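Local coordinates for protein ribonucleoside-diphosphate reductase (Pseudomonas aeruginosa, PDB 5IM3) that probably reduces ribonucleoside diphosphates to the deoxyribonucleotides needed for DNA synthesis, with thioredoxin as reductant and dATP bound as an allosteric effector, at residues L555-C569 with Y892-L906. Sequence-based numbering, arbitrary orientation.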
ATOM      1  N   LEU A 555      -2.249  16.695  14.433  1.00 45.70           N
ATOM      2  CA  LEU A 555      -2.333  16.233  15.814  1.00 46.39           C
ATOM      3  C   LEU A 555      -2.138  14.722  15.894  1.00 48.40           C
ATOM      4  O   LEU A 555      -1.479  14.220  16.812  1.00 48.44           O
ATOM      5  CB  LEU A 555      -3.679  16.643  16.418  1.00 45.86           C
ATOM      6  CG  LEU A 555      -3.946  16.246  17.874  1.00 46.98           C
ATOM      7  CD1 LEU A 555      -2.987  16.953  18.817  1.00 46.19           C
ATOM      8  CD2 LEU A 555      -5.385  16.554  18.257  1.00 48.70           C
ATOM      9  N   PHE A 556      -2.680  13.980  14.923  1.00 45.05           N
ATOM     10  CA  PHE A 556      -2.523  12.527  14.924  1.00 47.05           C
ATOM     11  C   PHE A 556      -1.108  12.117  14.536  1.00 46.86           C
ATOM     12  O   PHE A 556      -0.518  11.231  15.165  1.00 44.16           O
ATOM     13  CB  PHE A 556      -3.535  11.891  13.973  1.00 49.07           C
ATOM     14  CG  PHE A 556      -3.275  10.432  13.696  1.00 53.89           C
ATOM     15  CD1 PHE A 556      -3.484   9.476  14.677  1.00 55.52           C
ATOM     16  CD2 PHE A 556      -2.828  10.018  12.451  1.00 55.07           C
ATOM     17  CE1 PHE A 556      -3.245   8.133  14.424  1.00 58.67           C
ATOM     18  CE2 PHE A 556      -2.589   8.680  12.191  1.00 56.68           C
ATOM     19  CZ  PHE A 556      -2.797   7.736  13.178  1.00 58.19           C
ATOM     20  N   GLU A 557      -0.551  12.745  13.496  1.00 52.14           N
ATOM     21  CA  GLU A 557       0.741  12.321  12.964  1.00 53.55           C
ATOM     22  C   GLU A 557       1.908  12.836  13.796  1.00 50.62           C
ATOM     23  O   GLU A 557       2.912  12.134  13.956  1.00 49.28           O
ATOM     24  CB  GLU A 557       0.895  12.791  11.519  1.00 54.98           C
ATOM     25  CG  GLU A 557      -0.060  12.131  10.544  1.00 62.35           C
ATOM     26  CD  GLU A 557       0.173  12.581   9.113  1.00 63.07           C
ATOM     27  OE1 GLU A 557       1.296  13.034   8.804  1.00 62.93           O
ATOM     28  OE2 GLU A 557      -0.770  12.482   8.301  1.00 65.48           O
ATOM     29  N   THR A 558       1.812  14.063  14.315  1.00 49.71           N
ATOM     30  CA  THR A 558       2.919  14.684  15.029  1.00 49.27           C
ATOM     31  C   THR A 558       2.634  14.961  16.498  1.00 49.36           C
ATOM     32  O   THR A 558       3.573  15.272  17.240  1.00 51.17           O
ATOM     33  CB  THR A 558       3.315  16.009  14.355  1.00 47.94           C
ATOM     34  OG1 THR A 558       2.352  17.021  14.675  1.00 46.27           O
ATOM     35  CG2 THR A 558       3.389  15.850  12.839  1.00 48.59           C
ATOM     36  N   GLY A 559       1.383  14.859  16.944  1.00 48.92           N
ATOM     37  CA  GLY A 559       1.022  15.233  18.297  1.00 46.21           C
ATOM     38  C   GLY A 559       0.781  16.713  18.500  1.00 46.16           C
ATOM     39  O   GLY A 559       0.481  17.128  19.630  1.00 43.70           O
ATOM     40  N   HIS A 560       0.894  17.519  17.450  1.00 44.98           N
ATOM     41  CA  HIS A 560       0.822  18.967  17.565  1.00 46.51           C
ATOM     42  C   HIS A 560       0.237  19.520  16.275  1.00 47.41           C
ATOM     43  O   HIS A 560       0.303  18.864  15.229  1.00 42.87           O
ATOM     44  CB  HIS A 560       2.208  19.572  17.825  1.00 45.08           C
ATOM     45  CG  HIS A 560       2.871  19.048  19.060  1.00 47.26           C
ATOM     46  ND1 HIS A 560       3.640  17.904  19.063  1.00 46.61           N
ATOM     47  CD2 HIS A 560       2.874  19.508  20.334  1.00 46.25           C
ATOM     48  CE1 HIS A 560       4.090  17.683  20.286  1.00 47.37           C
ATOM     49  NE2 HIS A 560       3.639  18.642  21.075  1.00 47.30           N
ATOM     50  N   PRO A 561      -0.350  20.730  16.313  1.00 48.97           N
ATOM     51  CA  PRO A 561      -0.579  21.542  17.516  1.00 47.06           C
ATOM     52  C   PRO A 561      -1.770  21.063  18.334  1.00 47.37           C
ATOM     53  O   PRO A 561      -2.699  20.471  17.779  1.00 47.99           O
ATOM     54  CB  PRO A 561      -0.848  22.950  16.953  1.00 46.69           C
ATOM     55  CG  PRO A 561      -0.413  22.905  15.525  1.00 45.60           C
ATOM     56  CD  PRO A 561      -0.629  21.495  15.088  1.00 45.88           C
ATOM     57  N   TRP A 562      -1.742  21.318  19.639  1.00 43.70           N
ATOM     58  CA  TRP A 562      -2.881  20.998  20.482  1.00 43.53           C
ATOM     59  C   TRP A 562      -4.059  21.907  20.132  1.00 45.27           C
ATOM     60  O   TRP A 562      -3.919  22.912  19.430  1.00 44.69           O
ATOM     61  CB  TRP A 562      -2.507  21.142  21.957  1.00 44.24           C
ATOM     62  CG  TRP A 562      -1.351  20.275  22.352  1.00 43.58           C
ATOM     63  CD1 TRP A 562      -1.109  18.998  21.941  1.00 42.82           C
ATOM     64  CD2 TRP A 562      -0.270  20.628  23.222  1.00 43.92           C
ATOM     65  NE1 TRP A 562       0.048  18.528  22.510  1.00 44.25           N
ATOM     66  CE2 TRP A 562       0.586  19.512  23.297  1.00 44.95           C
ATOM     67  CE3 TRP A 562       0.059  21.781  23.945  1.00 44.91           C
ATOM     68  CZ2 TRP A 562       1.747  19.512  24.069  1.00 44.58           C
ATOM     69  CZ3 TRP A 562       1.214  21.779  24.710  1.00 41.16           C
ATOM     70  CH2 TRP A 562       2.042  20.654  24.765  1.00 41.94           C
ATOM     71  N   LEU A 563      -5.234  21.540  20.634  1.00 50.30           N
ATOM     72  CA  LEU A 563      -6.476  22.253  20.358  1.00 49.08           C
ATOM     73  C   LEU A 563      -6.957  22.931  21.636  1.00 48.27           C
ATOM     74  O   LEU A 563      -7.281  22.253  22.617  1.00 48.56           O
ATOM     75  CB  LEU A 563      -7.544  21.298  19.826  1.00 50.87           C
ATOM     76  CG  LEU A 563      -7.519  20.939  18.335  1.00 54.96           C
ATOM     77  CD1 LEU A 563      -6.169  20.412  17.881  1.00 54.94           C
ATOM     78  CD2 LEU A 563      -8.604  19.911  18.031  1.00 56.34           C
ATOM     79  N   THR A 564      -7.000  24.263  21.622  1.00 47.88           N
ATOM     80  CA  THR A 564      -7.530  25.051  22.728  1.00 47.53           C
ATOM     81  C   THR A 564      -8.496  26.085  22.169  1.00 46.65           C
ATOM     82  O   THR A 564      -8.359  26.521  21.022  1.00 47.30           O
ATOM     83  CB  THR A 564      -6.412  25.746  23.528  1.00 43.36           C
ATOM     84  OG1 THR A 564      -5.800  26.755  22.721  1.00 43.14           O
ATOM     85  CG2 THR A 564      -5.352  24.736  23.974  1.00 40.46           C
ATOM     86  N   PHE A 565      -9.470  26.483  22.984  1.00 42.94           N
ATOM     87  CA  PHE A 565     -10.607  27.270  22.513  1.00 44.55           C
ATOM     88  C   PHE A 565     -10.591  28.659  23.139  1.00 43.27           C
ATOM     89  O   PHE A 565     -10.718  28.807  24.360  1.00 39.13           O
ATOM     90  CB  PHE A 565     -11.910  26.531  22.804  1.00 44.81           C
ATOM     91  CG  PHE A 565     -11.986  25.197  22.126  1.00 48.93           C
ATOM     92  CD1 PHE A 565     -12.096  25.119  20.748  1.00 48.81           C
ATOM     93  CD2 PHE A 565     -11.908  24.025  22.855  1.00 50.50           C
ATOM     94  CE1 PHE A 565     -12.148  23.897  20.111  1.00 50.62           C
ATOM     95  CE2 PHE A 565     -11.959  22.796  22.222  1.00 51.58           C
ATOM     96  CZ  PHE A 565     -12.078  22.735  20.848  1.00 50.94           C
ATOM     97  N   LYS A 566     -10.472  29.673  22.281  1.00 43.59           N
ATOM     98  CA  LYS A 566     -10.204  31.035  22.725  1.00 41.12           C
ATOM     99  C   LYS A 566     -11.400  31.648  23.444  1.00 42.41           C
ATOM    100  O   LYS A 566     -11.233  32.348  24.450  1.00 44.67           O
ATOM    101  CB  LYS A 566      -9.803  31.877  21.509  1.00 42.07           C
ATOM    102  CG  LYS A 566      -9.972  33.382  21.646  1.00 43.12           C
ATOM    103  CD  LYS A 566      -9.684  34.063  20.325  1.00 42.31           C
ATOM    104  CE  LYS A 566      -9.869  35.563  20.423  1.00 44.62           C
ATOM    105  NZ  LYS A 566      -9.959  36.188  19.073  1.00 47.12           N
ATOM    106  N   ASP A 567     -12.606  31.410  22.946  1.00 45.50           N
ATOM    107  CA  ASP A 567     -13.770  32.156  23.405  1.00 48.94           C
ATOM    108  C   ASP A 567     -14.265  31.705  24.777  1.00 50.93           C
ATOM    109  O   ASP A 567     -14.581  32.563  25.616  1.00 53.36           O
ATOM    110  CB  ASP A 567     -14.881  32.062  22.359  1.00 51.03           C
ATOM    111  CG  ASP A 567     -14.579  32.902  21.125  1.00 52.31           C
ATOM    112  OD1 ASP A 567     -14.070  34.031  21.284  1.00 50.18           O
ATOM    113  OD2 ASP A 567     -14.835  32.432  19.997  1.00 53.77           O
ATOM    114  N   PRO A 568     -14.361  30.403  25.067  1.00 49.94           N
ATOM    115  CA  PRO A 568     -14.684  30.014  26.450  1.00 52.35           C
ATOM    116  C   PRO A 568     -13.629  30.457  27.455  1.00 50.72           C
ATOM    117  O   PRO A 568     -13.978  30.793  28.593  1.00 52.38           O
ATOM    118  CB  PRO A 568     -14.808  28.482  26.377  1.00 51.20           C
ATOM    119  CG  PRO A 568     -14.187  28.084  25.091  1.00 52.64           C
ATOM    120  CD  PRO A 568     -14.369  29.243  24.160  1.00 51.55           C
ATOM    121  N   CYS A 569     -12.349  30.484  27.068  1.00 48.60           N
ATOM    122  CA  CYS A 569     -11.317  30.984  27.973  1.00 49.34           C
ATOM    123  C   CYS A 569     -11.515  32.458  28.299  1.00 47.54           C
ATOM    124  O   CYS A 569     -11.157  32.903  29.394  1.00 46.59           O
ATOM    125  CB  CYS A 569      -9.927  30.779  27.369  1.00 49.12           C
ATOM    126  SG  CYS A 569      -9.390  29.065  27.238  1.00 49.81           S
ATOM    127  N   TYR A 892     -13.180  15.721  18.948  1.00 55.68           N
ATOM    128  CA  TYR A 892     -12.856  17.114  19.227  1.00 54.67           C
ATOM    129  C   TYR A 892     -13.989  18.068  18.870  1.00 54.57           C
ATOM    130  O   TYR A 892     -13.999  19.203  19.359  1.00 54.79           O
ATOM    131  CB  TYR A 892     -11.559  17.491  18.512  1.00 53.22           C
ATOM    132  CG  TYR A 892     -10.368  16.801  19.137  1.00 52.37           C
ATOM    133  CD1 TYR A 892      -9.803  17.283  20.313  1.00 50.24           C
ATOM    134  CD2 TYR A 892      -9.835  15.646  18.582  1.00 53.58           C
ATOM    135  CE1 TYR A 892      -8.727  16.648  20.904  1.00 51.49           C
ATOM    136  CE2 TYR A 892      -8.758  15.000  19.166  1.00 52.53           C
ATOM    137  CZ  TYR A 892      -8.209  15.502  20.327  1.00 53.51           C
ATOM    138  OH  TYR A 892      -7.135  14.863  20.911  1.00 53.09           O
ATOM    139  N   ARG A 893     -14.946  17.635  18.047  1.00 57.43           N
ATOM    140  CA  ARG A 893     -16.222  18.340  17.980  1.00 59.51           C
ATOM    141  C   ARG A 893     -16.953  18.250  19.313  1.00 60.91           C
ATOM    142  O   ARG A 893     -17.489  19.249  19.808  1.00 60.38           O
ATOM    143  CB  ARG A 893     -17.102  17.761  16.870  1.00 61.29           C
ATOM    144  CG  ARG A 893     -16.692  18.132  15.458  1.00 61.90           C
ATOM    145  CD  ARG A 893     -17.828  17.864  14.482  1.00 63.89           C
ATOM    146  NE  ARG A 893     -17.391  17.937  13.089  1.00 64.29           N
ATOM    147  CZ  ARG A 893     -18.186  18.230  12.065  1.00 67.80           C
ATOM    148  NH1 ARG A 893     -19.473  18.494  12.267  1.00 70.00           N
ATOM    149  NH2 ARG A 893     -17.693  18.272  10.834  1.00 68.28           N
ATOM    150  N   MET A 894     -16.987  17.054  19.906  1.00 63.04           N
ATOM    151  CA  MET A 894     -17.660  16.867  21.186  1.00 62.09           C
ATOM    152  C   MET A 894     -17.003  17.700  22.279  1.00 58.49           C
ATOM    153  O   MET A 894     -17.695  18.313  23.100  1.00 58.57           O
ATOM    154  CB  MET A 894     -17.651  15.383  21.560  1.00 64.17           C
ATOM    155  CG  MET A 894     -18.259  15.061  22.919  1.00 66.75           C
ATOM    156  SD  MET A 894     -18.034  13.330  23.381  1.00 70.60           S
ATOM    157  CE  MET A 894     -18.883  13.296  24.957  1.00 71.00           C
ATOM    158  N   ALA A 895     -15.669  17.725  22.310  1.00 51.49           N
ATOM    159  CA  ALA A 895     -14.965  18.521  23.311  1.00 50.36           C
ATOM    160  C   ALA A 895     -15.385  19.984  23.245  1.00 49.72           C
ATOM    161  O   ALA A 895     -15.628  20.618  24.280  1.00 48.17           O
ATOM    162  CB  ALA A 895     -13.455  18.392  23.114  1.00 48.11           C
ATOM    163  N   TRP A 896     -15.471  20.536  22.035  1.00 49.76           N
ATOM    164  CA  TRP A 896     -15.933  21.910  21.869  1.00 51.42           C
ATOM    165  C   TRP A 896     -17.417  22.028  22.196  1.00 53.40           C
ATOM    166  O   TRP A 896     -17.841  22.954  22.898  1.00 53.63           O
ATOM    167  CB  TRP A 896     -15.650  22.371  20.439  1.00 50.90           C
ATOM    168  CG  TRP A 896     -16.101  23.762  20.135  1.00 48.93           C
ATOM    169  CD1 TRP A 896     -15.556  24.922  20.602  1.00 47.32           C
ATOM    170  CD2 TRP A 896     -17.182  24.140  19.279  1.00 52.66           C
ATOM    171  NE1 TRP A 896     -16.237  26.002  20.094  1.00 49.97           N
ATOM    172  CE2 TRP A 896     -17.240  25.548  19.278  1.00 51.54           C
ATOM    173  CE3 TRP A 896     -18.109  23.426  18.514  1.00 52.99           C
ATOM    174  CZ2 TRP A 896     -18.189  26.255  18.545  1.00 52.11           C
ATOM    175  CZ3 TRP A 896     -19.047  24.127  17.790  1.00 55.95           C
ATOM    176  CH2 TRP A 896     -19.077  25.530  17.805  1.00 56.47           C
ATOM    177  N   PHE A 897     -18.221  21.090  21.698  1.00 58.45           N
ATOM    178  CA  PHE A 897     -19.663  21.137  21.920  1.00 61.45           C
ATOM    179  C   PHE A 897     -20.010  21.079  23.405  1.00 61.85           C
ATOM    180  O   PHE A 897     -21.070  21.570  23.811  1.00 63.38           O
ATOM    181  CB  PHE A 897     -20.328  19.987  21.158  1.00 61.14           C
ATOM    182  CG  PHE A 897     -21.825  20.075  21.095  1.00 64.30           C
ATOM    183  CD1 PHE A 897     -22.445  21.032  20.309  1.00 65.22           C
ATOM    184  CD2 PHE A 897     -22.614  19.184  21.803  1.00 66.05           C
ATOM    185  CE1 PHE A 897     -23.824  21.109  20.244  1.00 67.95           C
ATOM    186  CE2 PHE A 897     -23.990  19.257  21.741  1.00 68.79           C
ATOM    187  CZ  PHE A 897     -24.595  20.221  20.962  1.00 70.32           C
ATOM    188  N   ARG A 898     -19.136  20.498  24.227  1.00 63.55           N
ATOM    189  CA  ARG A 898     -19.400  20.320  25.651  1.00 64.22           C
ATOM    190  C   ARG A 898     -18.766  21.406  26.512  1.00 62.32           C
ATOM    191  O   ARG A 898     -18.665  21.243  27.732  1.00 61.45           O
ATOM    192  CB  ARG A 898     -18.918  18.942  26.109  1.00 62.55           C
ATOM    193  CG  ARG A 898     -19.683  17.781  25.503  1.00 64.54           C
ATOM    194  CD  ARG A 898     -21.132  17.784  25.966  1.00 69.65           C
ATOM    195  NE  ARG A 898     -21.946  16.796  25.270  1.00 72.59           N
ATOM    196  CZ  ARG A 898     -23.259  16.681  25.423  1.00 76.12           C
ATOM    197  NH1 ARG A 898     -23.907  17.486  26.255  1.00 77.25           N
ATOM    198  NH2 ARG A 898     -23.926  15.758  24.744  1.00 79.26           N
ATOM    199  N   GLY A 899     -18.337  22.508  25.905  1.00 55.49           N
ATOM    200  CA  GLY A 899     -17.879  23.645  26.673  1.00 55.27           C
ATOM    201  C   GLY A 899     -16.498  23.511  27.268  1.00 52.87           C
ATOM    202  O   GLY A 899     -16.179  24.225  28.223  1.00 53.90           O
ATOM    203  N   LEU A 900     -15.662  22.626  26.737  1.00 48.45           N
ATOM    204  CA  LEU A 900     -14.296  22.524  27.229  1.00 48.99           C
ATOM    205  C   LEU A 900     -13.470  23.712  26.753  1.00 48.11           C
ATOM    206  O   LEU A 900     -13.666  24.229  25.648  1.00 46.51           O
ATOM    207  CB  LEU A 900     -13.654  21.215  26.769  1.00 49.80           C
ATOM    208  CG  LEU A 900     -14.152  19.929  27.437  1.00 53.11           C
ATOM    209  CD1 LEU A 900     -13.434  18.733  26.840  1.00 53.33           C
ATOM    210  CD2 LEU A 900     -13.955  19.964  28.949  1.00 52.95           C
ATOM    211  N   LYS A 901     -12.549  24.154  27.606  1.00 47.60           N
ATOM    212  CA  LYS A 901     -11.663  25.257  27.265  1.00 47.80           C
ATOM    213  C   LYS A 901     -10.400  24.793  26.559  1.00 48.32           C
ATOM    214  O   LYS A 901      -9.893  25.505  25.686  1.00 48.81           O
ATOM    215  CB  LYS A 901     -11.280  26.036  28.528  1.00 46.72           C
ATOM    216  CG  LYS A 901     -12.456  26.660  29.257  1.00 48.32           C
ATOM    217  CD  LYS A 901     -11.987  27.530  30.408  1.00 50.49           C
ATOM    218  CE  LYS A 901     -13.155  28.156  31.149  1.00 51.61           C
ATOM    219  NZ  LYS A 901     -12.686  28.995  32.279  1.00 52.81           N
ATOM    220  N   THR A 902      -9.881  23.618  26.908  1.00 49.67           N
ATOM    221  CA  THR A 902      -8.608  23.160  26.374  1.00 48.89           C
ATOM    222  C   THR A 902      -8.630  21.651  26.185  1.00 47.52           C
ATOM    223  O   THR A 902      -9.386  20.928  26.840  1.00 48.56           O
ATOM    224  CB  THR A 902      -7.444  23.531  27.302  1.00 47.05           C
ATOM    225  OG1 THR A 902      -7.729  23.067  28.629  1.00 47.48           O
ATOM    226  CG2 THR A 902      -7.221  25.037  27.325  1.00 47.90           C
ATOM    227  N   THR A 903      -7.783  21.189  25.271  1.00 43.94           N
ATOM    228  CA  THR A 903      -7.383  19.794  25.212  1.00 43.38           C
ATOM    229  C   THR A 903      -5.864  19.755  25.173  1.00 40.38           C
ATOM    230  O   THR A 903      -5.207  20.749  24.856  1.00 38.01           O
ATOM    231  CB  THR A 903      -7.967  19.042  23.997  1.00 45.72           C
ATOM    232  OG1 THR A 903      -7.349  19.503  22.787  1.00 45.49           O
ATOM    233  CG2 THR A 903      -9.476  19.234  23.908  1.00 46.22           C
ATOM    234  N   TYR A 904      -5.315  18.593  25.505  1.00 41.89           N
ATOM    235  CA  TYR A 904      -3.880  18.451  25.701  1.00 42.53           C
ATOM    236  C   TYR A 904      -3.340  17.417  24.716  1.00 44.62           C
ATOM    237  O   TYR A 904      -3.704  17.443  23.535  1.00 45.62           O
ATOM    238  CB  TYR A 904      -3.607  18.071  27.164  1.00 45.41           C
ATOM    239  CG  TYR A 904      -2.197  18.309  27.677  1.00 44.95           C
ATOM    240  CD1 TYR A 904      -1.290  19.092  26.976  1.00 43.84           C
ATOM    241  CD2 TYR A 904      -1.778  17.734  28.871  1.00 44.96           C
ATOM    242  CE1 TYR A 904      -0.008  19.297  27.452  1.00 45.51           C
ATOM    243  CE2 TYR A 904      -0.500  17.930  29.350  1.00 44.00           C
ATOM    244  CZ  TYR A 904       0.380  18.711  28.641  1.00 46.67           C
ATOM    245  OH  TYR A 904       1.652  18.906  29.127  1.00 49.67           O
ATOM    246  N   TYR A 905      -2.491  16.502  25.176  1.00 46.99           N
ATOM    247  CA  TYR A 905      -1.933  15.491  24.290  1.00 48.77           C
ATOM    248  C   TYR A 905      -3.026  14.603  23.712  1.00 47.70           C
ATOM    249  O   TYR A 905      -4.034  14.313  24.360  1.00 46.72           O
ATOM    250  CB  TYR A 905      -0.933  14.608  25.033  1.00 50.98           C
ATOM    251  CG  TYR A 905       0.398  15.250  25.320  1.00 55.40           C
ATOM    252  CD1 TYR A 905       1.356  15.375  24.325  1.00 57.42           C
ATOM    253  CD2 TYR A 905       0.709  15.705  26.593  1.00 56.72           C
ATOM    254  CE1 TYR A 905       2.581  15.952  24.586  1.00 59.30           C
ATOM    255  CE2 TYR A 905       1.931  16.282  26.864  1.00 57.33           C
ATOM    256  CZ  TYR A 905       2.863  16.401  25.860  1.00 59.45           C
ATOM    257  OH  TYR A 905       4.084  16.978  26.134  1.00 63.10           O
ATOM    258  N   LEU A 906      -2.805  14.159  22.480  1.00 47.43           N
ATOM    259  CA  LEU A 906      -3.570  13.073  21.888  1.00 47.84           C
ATOM    260  C   LEU A 906      -2.710  11.816  21.925  1.00 49.33           C
ATOM    261  O   LEU A 906      -1.584  11.813  21.412  1.00 47.45           O
ATOM    262  CB  LEU A 906      -3.989  13.399  20.453  1.00 47.55           C
ATOM    263  CG  LEU A 906      -4.597  12.232  19.667  1.00 49.51           C
ATOM    264  CD1 LEU A 906      -5.921  11.794  20.274  1.00 48.74           C
ATOM    265  CD2 LEU A 906      -4.771  12.612  18.214  1.00 51.79           C
TER
HETATM  266  O   HOH W   1      -0.322  14.860  21.249  1.00 45.90           O
HETATM  267  O   HOH W   2      -5.174  18.780  21.851  1.00 39.35           O
HETATM  268  O   HOH W   3     -11.048  31.056  31.539  1.00 46.63           O
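T903 grips the carbonyl of L563 twice. Its backbone N lies 2.9 Å from L563 O, nearly along the C=O axis. Its OG1 reaches the same L563 O at 2.8 Å, in the carbonyl plane and on a lone pair. The T903 hydroxyl sits between its own N and carbonyl carbon (chi1 70°), which brings both donors to one oxygen. F565 N donates to K901 O at 2.9 Å. The two N-H bonds flank T564 and T902, a single antiparallel bridge of the non-hydrogen-bonded kind, where the two CG2 methyls touch.

One water joins L563 N, T903 OG1 and Y904 O. Another bridges G559 O and L906 N. A third accepts from K901 NZ, which also bonds Q872 O, and lies close to C569 O.

W562, Y904 and Y905 form an aromatic cluster with two T-shaped pairs. The edge of Y904 meets one face of W562, with W562 CH2 3.6 Å from Y904 CE1 and the planes at 74°. H560 CD2 lies over the opposite face, toward the rim. W562 puts its own edge over the face of Y905, its CZ2 3.7 Å from Y905 CE1.

Apolar groups pack alongside. W896 CD1 lies over one face of F565, 3.5 Å from F565 CD1. L563 CD2 and L555 CD2 both rest against the Y892 ring, and L555 CG meets L906 CD2 at 3.7 Å. The extended K901 chain runs past P568 and C569, with K901 CB 3.8 Å from C569 SG.

The contact lies in the ten-stranded alpha-beta barrel domain, away from the nucleotide sites. It joins the run after helix 885-897 to the edge of strand 562-565 not used by its parallel partner, strand 482-487. The two bridge bonds, with the T903 hydroxyl, hold irregular residues 901-904 in register, while aromatic and aliphatic groups bury the flanks.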